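Local coordinates for protein iron transport multicopper oxidase FET3 (Saccharomyces cerevisiae, PDB 1ZPU) that oxidises ferrous to ferric iron with four copper ions, reducing oxygen to water, so that iron can be taken up at high affinity through the permease FTR1, at residues T57-H62 against Y102-H107; H397-Q402 against G457-H462. All coordinates share one frame; numbering follows the deposited sequence.

Interaction 1: residues T57-H62 against Y102-H107; sequences TSMHFH and YWYHSH. With CU1 (copper (I) ion), chain B; CU1 (copper (I) ion), chain C; CU1 (copper (I) ion), chain D.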
ATOM      1  N   THR A  57      -3.315  14.909  -9.434  1.00 69.25           N
ATOM      2  CA  THR A  57      -3.528  13.449  -9.361  1.00 69.38           C
ATOM      3  C   THR A  57      -2.275  12.654  -9.693  1.00 69.29           C
ATOM      4  O   THR A  57      -1.287  13.201 -10.172  1.00 69.21           O
ATOM      5  CB  THR A  57      -4.643  12.916 -10.312  1.00 69.81           C
ATOM      6  OG1 THR A  57      -5.455  13.989 -10.804  1.00 71.08           O
ATOM      7  CG2 THR A  57      -5.499  11.885  -9.605  1.00 68.39           C
ATOM      8  N   SER A  58      -2.340  11.351  -9.434  1.00 69.16           N
ATOM      9  CA  SER A  58      -1.319  10.416  -9.864  1.00 69.13           C
ATOM     10  C   SER A  58      -1.957   9.061  -9.761  1.00 69.37           C
ATOM     11  O   SER A  58      -3.042   8.946  -9.193  1.00 69.56           O
ATOM     12  CB  SER A  58      -0.118  10.480  -8.945  1.00 69.01           C
ATOM     13  OG  SER A  58      -0.538  10.409  -7.601  1.00 68.53           O
ATOM     14  N   MET A  59      -1.299   8.040 -10.308  1.00 69.46           N
ATOM     15  CA  MET A  59      -1.769   6.665 -10.172  1.00 69.72           C
ATOM     16  C   MET A  59      -0.583   5.767  -9.991  1.00 69.41           C
ATOM     17  O   MET A  59       0.366   5.823 -10.772  1.00 69.39           O
ATOM     18  CB  MET A  59      -2.553   6.227 -11.407  1.00 70.07           C
ATOM     19  CG  MET A  59      -3.238   4.870 -11.275  1.00 70.64           C
ATOM     20  SD  MET A  59      -4.737   4.763 -12.283  1.00 71.62           S
ATOM     21  CE  MET A  59      -4.026   4.984 -13.900  1.00 72.67           C
ATOM     22  N   HIS A  60      -0.648   4.944  -8.951  1.00 69.26           N
ATOM     23  CA  HIS A  60       0.406   4.007  -8.627  1.00 69.05           C
ATOM     24  C   HIS A  60      -0.142   2.600  -8.747  1.00 69.14           C
ATOM     25  O   HIS A  60      -1.256   2.338  -8.324  1.00 69.42           O
ATOM     26  CB  HIS A  60       0.883   4.252  -7.204  1.00 68.82           C
ATOM     27  CG  HIS A  60       1.709   3.136  -6.638  1.00 69.06           C
ATOM     28  ND1 HIS A  60       2.807   2.617  -7.289  1.00 69.15           N
ATOM     29  CD2 HIS A  60       1.615   2.461  -5.471  1.00 68.61           C
ATOM     30  CE1 HIS A  60       3.338   1.657  -6.560  1.00 68.01           C
ATOM     31  NE2 HIS A  60       2.639   1.548  -5.449  1.00 68.29           N
ATOM     32  N   PHE A  61       0.645   1.696  -9.317  1.00 69.05           N
ATOM     33  CA  PHE A  61       0.239   0.307  -9.470  1.00 68.86           C
ATOM     34  C   PHE A  61       0.958  -0.564  -8.452  1.00 69.01           C
ATOM     35  O   PHE A  61       2.118  -0.934  -8.629  1.00 69.18           O
ATOM     36  CB  PHE A  61       0.435  -0.132 -10.913  1.00 68.44           C
ATOM     37  CG  PHE A  61      -0.175   0.819 -11.883  1.00 68.65           C
ATOM     38  CD1 PHE A  61       0.548   1.941 -12.334  1.00 68.18           C
ATOM     39  CD2 PHE A  61      -1.494   0.658 -12.292  1.00 68.04           C
ATOM     40  CE1 PHE A  61      -0.027   2.854 -13.195  1.00 67.07           C
ATOM     41  CE2 PHE A  61      -2.078   1.577 -13.159  1.00 67.62           C
ATOM     42  CZ  PHE A  61      -1.344   2.671 -13.613  1.00 67.35           C
ATOM     43  N   HIS A  62       0.242  -0.859  -7.373  1.00 69.03           N
ATOM     44  CA  HIS A  62       0.814  -1.402  -6.154  1.00 68.91           C
ATOM     45  C   HIS A  62       1.346  -2.798  -6.352  1.00 69.13           C
ATOM     46  O   HIS A  62       0.586  -3.727  -6.640  1.00 69.25           O
ATOM     47  CB  HIS A  62      -0.244  -1.432  -5.056  1.00 68.50           C
ATOM     48  CG  HIS A  62       0.297  -1.828  -3.721  1.00 68.90           C
ATOM     49  ND1 HIS A  62       0.309  -0.974  -2.643  1.00 68.04           N
ATOM     50  CD2 HIS A  62       0.861  -2.986  -3.296  1.00 69.04           C
ATOM     51  CE1 HIS A  62       0.852  -1.589  -1.609  1.00 69.02           C
ATOM     52  NE2 HIS A  62       1.202  -2.807  -1.979  1.00 69.07           N
ATOM     53  N   TYR A 102      -2.872  -7.764  -7.635  1.00 68.99           N
ATOM     54  CA  TYR A 102      -2.386  -6.422  -7.319  1.00 68.83           C
ATOM     55  C   TYR A 102      -3.536  -5.437  -7.352  1.00 68.68           C
ATOM     56  O   TYR A 102      -4.672  -5.810  -7.603  1.00 68.73           O
ATOM     57  CB  TYR A 102      -1.260  -6.002  -8.284  1.00 68.71           C
ATOM     58  CG  TYR A 102      -0.131  -6.994  -8.306  1.00 68.15           C
ATOM     59  CD1 TYR A 102      -0.229  -8.167  -9.046  1.00 67.54           C
ATOM     60  CD2 TYR A 102       1.010  -6.782  -7.559  1.00 67.92           C
ATOM     61  CE1 TYR A 102       0.771  -9.086  -9.050  1.00 67.79           C
ATOM     62  CE2 TYR A 102       2.031  -7.702  -7.556  1.00 68.29           C
ATOM     63  CZ  TYR A 102       1.901  -8.857  -8.300  1.00 68.71           C
ATOM     64  OH  TYR A 102       2.909  -9.787  -8.305  1.00 69.46           O
ATOM     65  N   TRP A 103      -3.239  -4.178  -7.073  1.00 68.61           N
ATOM     66  CA  TRP A 103      -4.211  -3.112  -7.229  1.00 68.37           C
ATOM     67  C   TRP A 103      -3.546  -1.793  -7.602  1.00 68.67           C
ATOM     68  O   TRP A 103      -2.322  -1.632  -7.514  1.00 68.79           O
ATOM     69  CB  TRP A 103      -5.077  -2.942  -5.977  1.00 67.95           C
ATOM     70  CG  TRP A 103      -4.352  -2.568  -4.698  1.00 67.57           C
ATOM     71  CD1 TRP A 103      -3.366  -3.274  -4.090  1.00 67.23           C
ATOM     72  CD2 TRP A 103      -4.618  -1.441  -3.848  1.00 66.53           C
ATOM     73  NE1 TRP A 103      -2.969  -2.645  -2.943  1.00 67.50           N
ATOM     74  CE2 TRP A 103      -3.723  -1.518  -2.766  1.00 66.59           C
ATOM     75  CE3 TRP A 103      -5.515  -0.373  -3.904  1.00 66.26           C
ATOM     76  CZ2 TRP A 103      -3.692  -0.568  -1.747  1.00 66.63           C
ATOM     77  CZ3 TRP A 103      -5.491   0.573  -2.888  1.00 67.02           C
ATOM     78  CH2 TRP A 103      -4.585   0.470  -1.824  1.00 67.29           C
ATOM     79  N   TYR A 104      -4.368  -0.853  -8.042  1.00 68.65           N
ATOM     80  CA  TYR A 104      -3.888   0.460  -8.363  1.00 68.42           C
ATOM     81  C   TYR A 104      -4.653   1.489  -7.551  1.00 68.60           C
ATOM     82  O   TYR A 104      -5.843   1.329  -7.289  1.00 68.80           O
ATOM     83  CB  TYR A 104      -4.050   0.707  -9.856  1.00 68.28           C
ATOM     84  CG  TYR A 104      -5.469   0.867 -10.334  1.00 67.83           C
ATOM     85  CD1 TYR A 104      -6.063   2.122 -10.379  1.00 66.94           C
ATOM     86  CD2 TYR A 104      -6.207  -0.230 -10.778  1.00 67.72           C
ATOM     87  CE1 TYR A 104      -7.356   2.281 -10.836  1.00 67.74           C
ATOM     88  CE2 TYR A 104      -7.515  -0.081 -11.239  1.00 67.93           C
ATOM     89  CZ  TYR A 104      -8.082   1.182 -11.266  1.00 68.17           C
ATOM     90  OH  TYR A 104      -9.370   1.361 -11.731  1.00 68.08           O
ATOM     91  N   HIS A 105      -3.965   2.543  -7.140  1.00 68.55           N
ATOM     92  CA  HIS A 105      -4.597   3.628  -6.405  1.00 68.69           C
ATOM     93  C   HIS A 105      -3.904   4.940  -6.704  1.00 68.80           C
ATOM     94  O   HIS A 105      -2.740   4.951  -7.106  1.00 68.95           O
ATOM     95  CB  HIS A 105      -4.574   3.360  -4.891  1.00 68.49           C
ATOM     96  CG  HIS A 105      -3.204   3.142  -4.317  1.00 68.31           C
ATOM     97  ND1 HIS A 105      -2.373   4.180  -3.946  1.00 68.87           N
ATOM     98  CD2 HIS A 105      -2.531   2.002  -4.024  1.00 67.23           C
ATOM     99  CE1 HIS A 105      -1.243   3.686  -3.467  1.00 68.29           C
ATOM    100  NE2 HIS A 105      -1.315   2.368  -3.502  1.00 66.84           N
ATOM    101  N   SER A 106      -4.620   6.040  -6.515  1.00 68.73           N
ATOM    102  CA  SER A 106      -4.017   7.361  -6.570  1.00 68.77           C
ATOM    103  C   SER A 106      -2.942   7.446  -5.509  1.00 68.89           C
ATOM    104  O   SER A 106      -3.100   6.904  -4.420  1.00 69.09           O
ATOM    105  CB  SER A 106      -5.078   8.427  -6.310  1.00 68.66           C
ATOM    106  OG  SER A 106      -4.498   9.697  -6.081  1.00 68.79           O
ATOM    107  N   HIS A 107      -1.842   8.114  -5.819  1.00 69.08           N
ATOM    108  CA  HIS A 107      -0.800   8.321  -4.814  1.00 69.31           C
ATOM    109  C   HIS A 107      -0.680   9.796  -4.394  1.00 69.48           C
ATOM    110  O   HIS A 107       0.341  10.197  -3.830  1.00 69.54           O
ATOM    111  CB  HIS A 107       0.547   7.776  -5.302  1.00 69.28           C
ATOM    112  CG  HIS A 107       1.345   7.103  -4.229  1.00 69.93           C
ATOM    113  ND1 HIS A 107       2.071   7.803  -3.292  1.00 70.47           N
ATOM    114  CD2 HIS A 107       1.520   5.792  -3.938  1.00 70.49           C
ATOM    115  CE1 HIS A 107       2.662   6.952  -2.473  1.00 70.68           C
ATOM    116  NE2 HIS A 107       2.337   5.725  -2.838  1.00 70.29           N
TER
HETATM  117 CU   CU1 B1003      -0.273   0.881  -2.515  1.00 89.16          CU
HETATM  118 CU   CU1 C1004       3.409   0.167  -4.103  1.00100.00          CU
HETATM  119 CU   CU1 D1002       3.551   4.235  -2.016  1.00 87.41          CU
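His-62 carries its CG anti to the backbone N (chi1 -173°), whereas in His-105, across the strand pair, CG sits between the backbone N and the carbonyl carbon (chi1 57°); these two settings bring both rings to one type 3 copper. His-62 binds it through ND1 at 1.9 Å and His-105 through NE2 at 2.1 Å, the rings meeting rim to rim. His-464 completes that site. His-60, NE2 first, reaches the type 2 copper, and His-107 the second type 3 copper, so the two HXH pairs of the multicopper oxidase family supply half of the histidine ligands of the trinuclear cluster. The antiparallel ladder beneath fixes the spacing: His-60 N donates to His-105 O at 2.8 Å, nearly straight, and His-105 N returns the bond to His-60 O. His-105 ND1, turned away from the metal, donates to Ser-106 O at 2.9 Å; Ser-106 O lies in the plane of the His-105 ring, holding its rotation, while the nitrogen stands above the plane of that carbonyl. The indole of Trp-103 lies in an offset stack on His-62, planes at 22°, with Trp-103 NE1 3.5 Å from His-62 CG. Asp-437 takes the bond of His-62 NE2, and Asp-73 O that of His-60 ND1. On the other face of the sheet Phe-61 CD2 packs 3.5 Å from Tyr-104 CB, and Met-59 SD makes an oblique Met-aromatic contact with the Tyr-104 ring. The Met-59 and Phe-61 side chains pack on Ile-46 of strand 43-49, Met-59 also on Leu-48; strand 117-123 flanks strand 100-105 on the side away from strand 60-62.

Interaction 2: residues H397-Q402 against G457-H462; sequences HGHAFQ and GVWFFH. With CU1 (copper (I) ion), chain D.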
ATOM      1  N   HIS A 397       8.068  -0.062  -2.420  1.00 69.13           N
ATOM      2  CA  HIS A 397       7.917  -0.045  -3.876  1.00 69.02           C
ATOM      3  C   HIS A 397       9.061  -0.816  -4.533  1.00 69.11           C
ATOM      4  O   HIS A 397      10.155  -0.905  -3.968  1.00 69.12           O
ATOM      5  CB  HIS A 397       7.920   1.380  -4.397  1.00 68.71           C
ATOM      6  CG  HIS A 397       6.667   2.140  -4.108  1.00 68.95           C
ATOM      7  ND1 HIS A 397       5.954   2.790  -5.090  1.00 68.88           N
ATOM      8  CD2 HIS A 397       6.007   2.373  -2.948  1.00 69.75           C
ATOM      9  CE1 HIS A 397       4.910   3.388  -4.547  1.00 69.68           C
ATOM     10  NE2 HIS A 397       4.917   3.150  -3.248  1.00 69.03           N
ATOM     11  N   GLY A 398       8.794  -1.391  -5.709  1.00 69.02           N
ATOM     12  CA  GLY A 398       9.830  -2.014  -6.535  1.00 69.08           C
ATOM     13  C   GLY A 398      10.325  -3.403  -6.153  1.00 69.17           C
ATOM     14  O   GLY A 398      11.085  -4.014  -6.901  1.00 69.32           O
ATOM     15  N   HIS A 399       9.913  -3.906  -4.994  1.00 69.06           N
ATOM     16  CA  HIS A 399      10.388  -5.200  -4.504  1.00 69.07           C
ATOM     17  C   HIS A 399       9.344  -5.955  -3.684  1.00 69.15           C
ATOM     18  O   HIS A 399       8.444  -5.359  -3.079  1.00 69.43           O
ATOM     19  CB  HIS A 399      11.613  -5.028  -3.609  1.00 68.95           C
ATOM     20  CG  HIS A 399      12.764  -4.332  -4.257  1.00 69.15           C
ATOM     21  ND1 HIS A 399      13.672  -4.987  -5.056  1.00 69.66           N
ATOM     22  CD2 HIS A 399      13.180  -3.046  -4.186  1.00 69.70           C
ATOM     23  CE1 HIS A 399      14.588  -4.128  -5.467  1.00 70.51           C
ATOM     24  NE2 HIS A 399      14.313  -2.943  -4.952  1.00 69.49           N
ATOM     25  N   ALA A 400       9.475  -7.274  -3.671  1.00 69.06           N
ATOM     26  CA  ALA A 400       8.893  -8.095  -2.626  1.00 69.08           C
ATOM     27  C   ALA A 400      10.057  -8.495  -1.718  1.00 69.12           C
ATOM     28  O   ALA A 400      11.018  -9.117  -2.169  1.00 69.29           O
ATOM     29  CB  ALA A 400       8.228  -9.312  -3.218  1.00 68.88           C
ATOM     30  N   PHE A 401       9.991  -8.121  -0.447  1.00 69.07           N
ATOM     31  CA  PHE A 401      11.108  -8.360   0.468  1.00 69.08           C
ATOM     32  C   PHE A 401      10.974  -9.651   1.264  1.00 69.03           C
ATOM     33  O   PHE A 401       9.890 -10.212   1.367  1.00 68.95           O
ATOM     34  CB  PHE A 401      11.256  -7.187   1.433  1.00 69.21           C
ATOM     35  CG  PHE A 401       9.965  -6.735   2.015  1.00 69.26           C
ATOM     36  CD1 PHE A 401       9.332  -5.608   1.522  1.00 70.08           C
ATOM     37  CD2 PHE A 401       9.368  -7.447   3.046  1.00 69.93           C
ATOM     38  CE1 PHE A 401       8.117  -5.185   2.049  1.00 70.62           C
ATOM     39  CE2 PHE A 401       8.157  -7.039   3.584  1.00 70.33           C
ATOM     40  CZ  PHE A 401       7.527  -5.904   3.089  1.00 70.20           C
ATOM     41  N   GLN A 402      12.084 -10.109   1.829  1.00 69.16           N
ATOM     42  CA  GLN A 402      12.081 -11.239   2.761  1.00 69.44           C
ATOM     43  C   GLN A 402      11.827 -10.733   4.176  1.00 69.32           C
ATOM     44  O   GLN A 402      12.536  -9.847   4.658  1.00 69.41           O
ATOM     45  CB  GLN A 402      13.417 -12.000   2.733  1.00 69.25           C
ATOM     46  CG  GLN A 402      13.827 -12.496   1.357  1.00 69.79           C
ATOM     47  CD  GLN A 402      14.989 -13.481   1.377  1.00 70.45           C
ATOM     48  OE1 GLN A 402      15.824 -13.467   2.284  1.00 71.59           O
ATOM     49  NE2 GLN A 402      15.058 -14.340   0.350  1.00 72.00           N
ATOM     50  N   GLY A 457      16.037   1.890  -9.731  1.00 69.13           N
ATOM     51  CA  GLY A 457      14.852   2.741  -9.650  1.00 69.16           C
ATOM     52  C   GLY A 457      14.833   3.636  -8.430  1.00 69.25           C
ATOM     53  O   GLY A 457      15.795   3.682  -7.663  1.00 69.61           O
ATOM     54  N   VAL A 458      13.732   4.354  -8.257  1.00 69.15           N
ATOM     55  CA  VAL A 458      13.553   5.241  -7.122  1.00 68.90           C
ATOM     56  C   VAL A 458      12.331   4.711  -6.418  1.00 68.92           C
ATOM     57  O   VAL A 458      11.248   4.730  -6.989  1.00 69.30           O
ATOM     58  CB  VAL A 458      13.346   6.710  -7.566  1.00 68.65           C
ATOM     59  CG1 VAL A 458      13.066   7.591  -6.385  1.00 68.32           C
ATOM     60  CG2 VAL A 458      14.565   7.226  -8.309  1.00 68.69           C
ATOM     61  N   TRP A 459      12.509   4.225  -5.192  1.00 68.82           N
ATOM     62  CA  TRP A 459      11.457   3.479  -4.508  1.00 68.94           C
ATOM     63  C   TRP A 459      11.063   4.050  -3.144  1.00 69.02           C
ATOM     64  O   TRP A 459      11.915   4.258  -2.287  1.00 69.27           O
ATOM     65  CB  TRP A 459      11.860   2.013  -4.346  1.00 68.67           C
ATOM     66  CG  TRP A 459      12.366   1.329  -5.585  1.00 68.86           C
ATOM     67  CD1 TRP A 459      13.592   0.768  -5.752  1.00 69.18           C
ATOM     68  CD2 TRP A 459      11.669   1.126  -6.822  1.00 68.72           C
ATOM     69  NE1 TRP A 459      13.706   0.232  -7.002  1.00 68.77           N
ATOM     70  CE2 TRP A 459      12.538   0.433  -7.681  1.00 68.67           C
ATOM     71  CE3 TRP A 459      10.398   1.474  -7.292  1.00 69.32           C
ATOM     72  CZ2 TRP A 459      12.179   0.073  -8.979  1.00 69.33           C
ATOM     73  CZ3 TRP A 459      10.039   1.107  -8.581  1.00 68.71           C
ATOM     74  CH2 TRP A 459      10.924   0.417  -9.406  1.00 69.07           C
ATOM     75  N   PHE A 460       9.761   4.263  -2.953  1.00 68.97           N
ATOM     76  CA  PHE A 460       9.210   4.812  -1.723  1.00 68.89           C
ATOM     77  C   PHE A 460       9.079   3.702  -0.687  1.00 68.82           C
ATOM     78  O   PHE A 460       8.569   2.621  -0.982  1.00 68.81           O
ATOM     79  CB  PHE A 460       7.841   5.456  -2.011  1.00 68.79           C
ATOM     80  CG  PHE A 460       7.521   6.672  -1.174  1.00 68.58           C
ATOM     81  CD1 PHE A 460       8.446   7.212  -0.283  1.00 68.79           C
ATOM     82  CD2 PHE A 460       6.287   7.308  -1.309  1.00 68.72           C
ATOM     83  CE1 PHE A 460       8.129   8.356   0.480  1.00 68.77           C
ATOM     84  CE2 PHE A 460       5.967   8.466  -0.556  1.00 68.52           C
ATOM     85  CZ  PHE A 460       6.885   8.978   0.338  1.00 68.04           C
ATOM     86  N   PHE A 461       9.567   3.962   0.520  1.00 68.72           N
ATOM     87  CA  PHE A 461       9.307   3.073   1.648  1.00 68.89           C
ATOM     88  C   PHE A 461       8.539   3.830   2.724  1.00 69.07           C
ATOM     89  O   PHE A 461       9.082   4.753   3.337  1.00 69.31           O
ATOM     90  CB  PHE A 461      10.595   2.492   2.226  1.00 68.49           C
ATOM     91  CG  PHE A 461      10.365   1.598   3.401  1.00 68.29           C
ATOM     92  CD1 PHE A 461       9.908   0.300   3.219  1.00 67.56           C
ATOM     93  CD2 PHE A 461      10.583   2.063   4.696  1.00 68.33           C
ATOM     94  CE1 PHE A 461       9.686  -0.528   4.306  1.00 67.42           C
ATOM     95  CE2 PHE A 461      10.353   1.240   5.797  1.00 67.81           C
ATOM     96  CZ  PHE A 461       9.905  -0.063   5.594  1.00 67.77           C
ATOM     97  N   HIS A 462       7.286   3.442   2.949  1.00 69.02           N
ATOM     98  CA  HIS A 462       6.409   4.208   3.824  1.00 69.22           C
ATOM     99  C   HIS A 462       5.317   3.381   4.454  1.00 69.26           C
ATOM    100  O   HIS A 462       5.039   2.259   4.023  1.00 69.36           O
ATOM    101  CB  HIS A 462       5.739   5.329   3.039  1.00 69.38           C
ATOM    102  CG  HIS A 462       4.803   4.838   1.983  1.00 69.65           C
ATOM    103  ND1 HIS A 462       3.460   4.632   2.217  1.00 69.97           N
ATOM    104  CD2 HIS A 462       5.017   4.503   0.690  1.00 70.18           C
ATOM    105  CE1 HIS A 462       2.889   4.182   1.114  1.00 70.81           C
ATOM    106  NE2 HIS A 462       3.812   4.090   0.174  1.00 70.63           N
TER
HETATM  107 CU   CU1 D1002       3.551   4.235  -2.016  1.00 87.41          CU
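The Trp-459 indole is sandwiched between two glycine CA atoms: Gly-398 lies over one face, and Gly-457, from its own strand, over the opposite face. The contact lies in the third plastocyanin-like (cupredoxin) domain and contributes His-397 and His-462 to the trinuclear copper cluster shared with the first domain. Gly-398 CA stands 3.5 Å from the centroid of the six-membered ring, almost on the ring normal, a CH-pi contact in which CA, with N beside it, lies over that ring. The positive phi of Gly-398 is a backbone setting that glycine adopts readily. The edge of the His-399 imidazole is turned to the indole's five-membered ring in an offset edge-to-face pair, planes at 74°; Glu-479 bonds His-399 NE2, and Trp-459 NE1 is bonded to Asn-455 O. At the copper end of the contact, Phe-460 CB lies over one face of the His-397 ring, 4.0 Å from its centroid, while His-462 NE2 lies at that ring's edge, in its plane. In turn His-397 NE2 lies at the edge of the His-462 ring, the two rings being rim to rim. Between these nitrogens sits one type 3 copper, whose third histidine is His-107. His-397 holds CG anti to its carbonyl carbon (chi1 -73°), which sets the imidazole across strand 457-463, with NE2 toward the copper and one face over Phe-460 CB. Asp-73 OD2 accepts from His-397 ND1, a second-shell carboxylate that fixes the ring's rotation and may polarise it. The backbone of the metal-binding loop is tied to the strand by one bond between the two segments, His-397 N to Phe-460 O at 3.1 Å, with an angle of 171° at the hydrogen.

In the fold
From the N terminus, interaction 1 comes first: residues 102-107 return beside 57-62 and close a loop of 39 residues within the first plastocyanin-like domain. Interaction 2 follows much later, closing 54 residues between 397-402 and 457-462 in the third such domain. The two are in series, neither nested nor crossed, and their centres lie about 14 Å apart. Their meeting ground is the copper cluster at the interface of the first and third domains: both reach the same type 3 copper, and the His-60 and His-397 rings stack. The trinuclear cluster thus ties together domains remote in sequence.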